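Local coordinates for putative type VI secretion protein (Escherichia coli, PDB 6SKI) that probably hydrolyses phospholipids as a toxic effector that the type VI secretion system delivers on its VgrG spike, at residues Leu243-Ala248 / Trp532-Trp537. Residues are numbered along the deposited sequence; the frame is centred on the assembly and turned at random.
Sequences LFDTVA and WIRSVW
Asp-245 and Arg-534 form a salt bridge that carries most of this contact, with Val-247 adding a little; the two segments bury 109 Å² between them. The main bond runs from NH2 of Arg-534 to OD2 of Asp-245, 2.5 Å long with an N-H...O angle of 154°. NH1 of Arg-534 adds two weak bonds, at 3.3 Å to OD1 and 3.2 Å to OD2 of Asp-245. The carboxylate thus sits at the edge of the guanidinium, but the planes are 52° apart, and NH2 meets OD2 from above the carboxylate plane: this is a skewed grip, not a coplanar two-pronged pair. Beside it, CG2 of Val-247 touches NH2 of Arg-534 at 3.7 Å.

The reach comes from the arginine. Its CG is anti to the backbone N (chi1 -167°) and the chain stays extended to NE, spanning a gap in which the closest CA atoms of the two segments, those of Val-247 and Val-536, are still 9.5 Å apart. A hydrogen bond from NE to the carbonyl of Phe-292 helps fix the guanidinium, while the backbone of Ser-535 pairs with Leu-294, in keeping with the parallel pairing of strands 294-296 and 536-538.

Asp-245 lies in the loop after strand 237-243 of the central sheet, within the Tle1-like catalytic family region. Its OD2 also accepts a hydrogen bond from ND1 of His-310, and together with Ser-197 these residues probably form a Ser-His-Asp charge relay, consistent with an alpha/beta-hydrolase active site. Because OD2 is shared by Arg-534 and His-310, Arg-534, from the far C-terminal part of the chain, would be a second-shell residue that probably helps orient the presumed triad acid.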
loop_
_atom_site.group_PDB
_atom_site.type_symbol
_atom_site.label_atom_id
_atom_site.label_comp_id
_atom_site.label_asym_id
_atom_site.label_seq_id
_atom_site.Cartn_x
_atom_site.Cartn_y
_atom_site.Cartn_z
ATOM N N LEU A 243 3.598 -5.947 6.697
ATOM C CA LEU A 243 3.602 -5.826 5.249
ATOM C C LEU A 243 2.686 -6.881 4.655
ATOM O O LEU A 243 2.668 -8.025 5.115
ATOM C CB LEU A 243 5.014 -5.988 4.697
ATOM C CG LEU A 243 6.103 -5.216 5.437
ATOM C CD1 LEU A 243 7.466 -5.756 5.067
ATOM C CD2 LEU A 243 6.009 -3.731 5.150
ATOM N N PHE A 244 1.918 -6.502 3.638
ATOM C CA PHE A 244 0.941 -7.424 3.076
ATOM C C PHE A 244 1.362 -8.047 1.752
ATOM O O PHE A 244 1.132 -9.240 1.554
ATOM C CB PHE A 244 -0.414 -6.737 2.916
ATOM C CG PHE A 244 -1.292 -6.865 4.124
ATOM C CD1 PHE A 244 -1.842 -8.088 4.459
ATOM C CD2 PHE A 244 -1.567 -5.776 4.924
ATOM C CE1 PHE A 244 -2.646 -8.220 5.562
ATOM C CE2 PHE A 244 -2.372 -5.906 6.029
ATOM C CZ PHE A 244 -2.913 -7.131 6.348
ATOM N N ASP A 245 1.901 -7.281 0.807
ATOM C CA ASP A 245 2.576 -7.902 -0.328
ATOM C C ASP A 245 3.493 -6.898 -1.005
ATOM O O ASP A 245 3.053 -6.202 -1.919
ATOM C CB ASP A 245 1.546 -8.428 -1.333
ATOM C CG ASP A 245 2.054 -9.601 -2.141
ATOM O OD1 ASP A 245 2.954 -10.313 -1.663
ATOM O OD2 ASP A 245 1.549 -9.809 -3.262
ATOM N N THR A 246 4.774 -6.870 -0.654
ATOM C CA THR A 246 5.624 -5.761 -1.082
ATOM C C THR A 246 5.866 -5.833 -2.583
ATOM O O THR A 246 6.512 -6.761 -3.077
ATOM C CB THR A 246 6.943 -5.763 -0.321
ATOM O OG1 THR A 246 6.681 -5.901 1.079
ATOM C CG2 THR A 246 7.678 -4.461 -0.562
ATOM N N VAL A 247 5.336 -4.856 -3.308
ATOM C CA VAL A 247 5.603 -4.672 -4.726
ATOM C C VAL A 247 6.118 -3.248 -4.862
ATOM O O VAL A 247 5.337 -2.291 -4.813
ATOM C CB VAL A 247 4.365 -4.908 -5.595
ATOM C CG1 VAL A 247 4.668 -4.594 -7.047
ATOM C CG2 VAL A 247 3.869 -6.331 -5.441
ATOM N N ALA A 248 7.435 -3.099 -5.015
ATOM C CA ALA A 248 8.039 -1.772 -5.003
ATOM C C ALA A 248 7.509 -0.904 -6.135
ATOM O O ALA A 248 7.197 0.274 -5.930
ATOM C CB ALA A 248 9.558 -1.892 -5.089
ATOM N N TRP A 532 4.326 -18.404 -15.684
ATOM C CA TRP A 532 3.352 -18.297 -14.597
ATOM C C TRP A 532 4.027 -18.458 -13.238
ATOM O O TRP A 532 3.492 -19.095 -12.332
ATOM C CB TRP A 532 2.215 -19.304 -14.765
ATOM C CG TRP A 532 1.177 -18.862 -15.739
ATOM C CD1 TRP A 532 1.181 -19.065 -17.083
ATOM C CD2 TRP A 532 -0.025 -18.148 -15.444
ATOM N NE1 TRP A 532 0.059 -18.518 -17.649
ATOM C CE2 TRP A 532 -0.699 -17.948 -16.662
ATOM C CE3 TRP A 532 -0.597 -17.655 -14.269
ATOM C CZ2 TRP A 532 -1.914 -17.278 -16.738
ATOM C CZ3 TRP A 532 -1.802 -16.992 -14.349
ATOM C CH2 TRP A 532 -2.448 -16.809 -15.573
ATOM N N ILE A 533 5.212 -17.872 -13.102
ATOM C CA ILE A 533 5.974 -17.880 -11.862
ATOM C C ILE A 533 6.296 -16.438 -11.517
ATOM O O ILE A 533 6.898 -15.725 -12.326
ATOM C CB ILE A 533 7.263 -18.708 -11.977
ATOM C CG1 ILE A 533 6.942 -20.148 -12.367
ATOM C CG2 ILE A 533 8.036 -18.671 -10.675
ATOM C CD1 ILE A 533 8.038 -20.815 -13.152
ATOM N N ARG A 534 5.900 -16.010 -10.323
ATOM C CA ARG A 534 6.095 -14.627 -9.925
ATOM C C ARG A 534 7.574 -14.328 -9.711
ATOM O O ARG A 534 8.346 -15.175 -9.257
ATOM C CB ARG A 534 5.313 -14.336 -8.649
ATOM C CG ARG A 534 5.191 -12.875 -8.301
ATOM C CD ARG A 534 4.853 -12.718 -6.839
ATOM N NE ARG A 534 4.271 -11.417 -6.548
ATOM C CZ ARG A 534 3.665 -11.117 -5.408
ATOM N NH1 ARG A 534 3.566 -12.031 -4.456
ATOM N NH2 ARG A 534 3.162 -9.908 -5.218
ATOM N N SER A 535 7.962 -13.099 -10.040
ATOM C CA SER A 535 9.330 -12.647 -9.837
ATOM C C SER A 535 9.497 -12.192 -8.395
ATOM O O SER A 535 8.766 -11.315 -7.926
ATOM C CB SER A 535 9.667 -11.513 -10.800
ATOM O OG SER A 535 10.276 -12.006 -11.977
ATOM N N VAL A 536 10.449 -12.790 -7.689
ATOM C CA VAL A 536 10.718 -12.469 -6.295
ATOM C C VAL A 536 12.108 -11.861 -6.195
ATOM O O VAL A 536 13.076 -12.413 -6.732
ATOM C CB VAL A 536 10.591 -13.710 -5.397
ATOM C CG1 VAL A 536 10.625 -13.308 -3.945
ATOM C CG2 VAL A 536 9.310 -14.447 -5.708
ATOM N N TRP A 537 12.201 -10.724 -5.517
ATOM C CA TRP A 537 13.459 -10.058 -5.214
ATOM C C TRP A 537 13.693 -10.210 -3.720
ATOM O O TRP A 537 12.956 -9.641 -2.911
ATOM C CB TRP A 537 13.412 -8.585 -5.611
ATOM C CG TRP A 537 12.771 -8.317 -6.939
ATOM C CD1 TRP A 537 11.735 -7.465 -7.187
ATOM C CD2 TRP A 537 13.130 -8.888 -8.204
ATOM N NE1 TRP A 537 11.421 -7.476 -8.521
ATOM C CE2 TRP A 537 12.262 -8.341 -9.168
ATOM C CE3 TRP A 537 14.097 -9.810 -8.614
ATOM C CZ2 TRP A 537 12.331 -8.685 -10.515
ATOM C CZ3 TRP A 537 14.163 -10.151 -9.950
ATOM C CH2 TRP A 537 13.286 -9.590 -10.884
#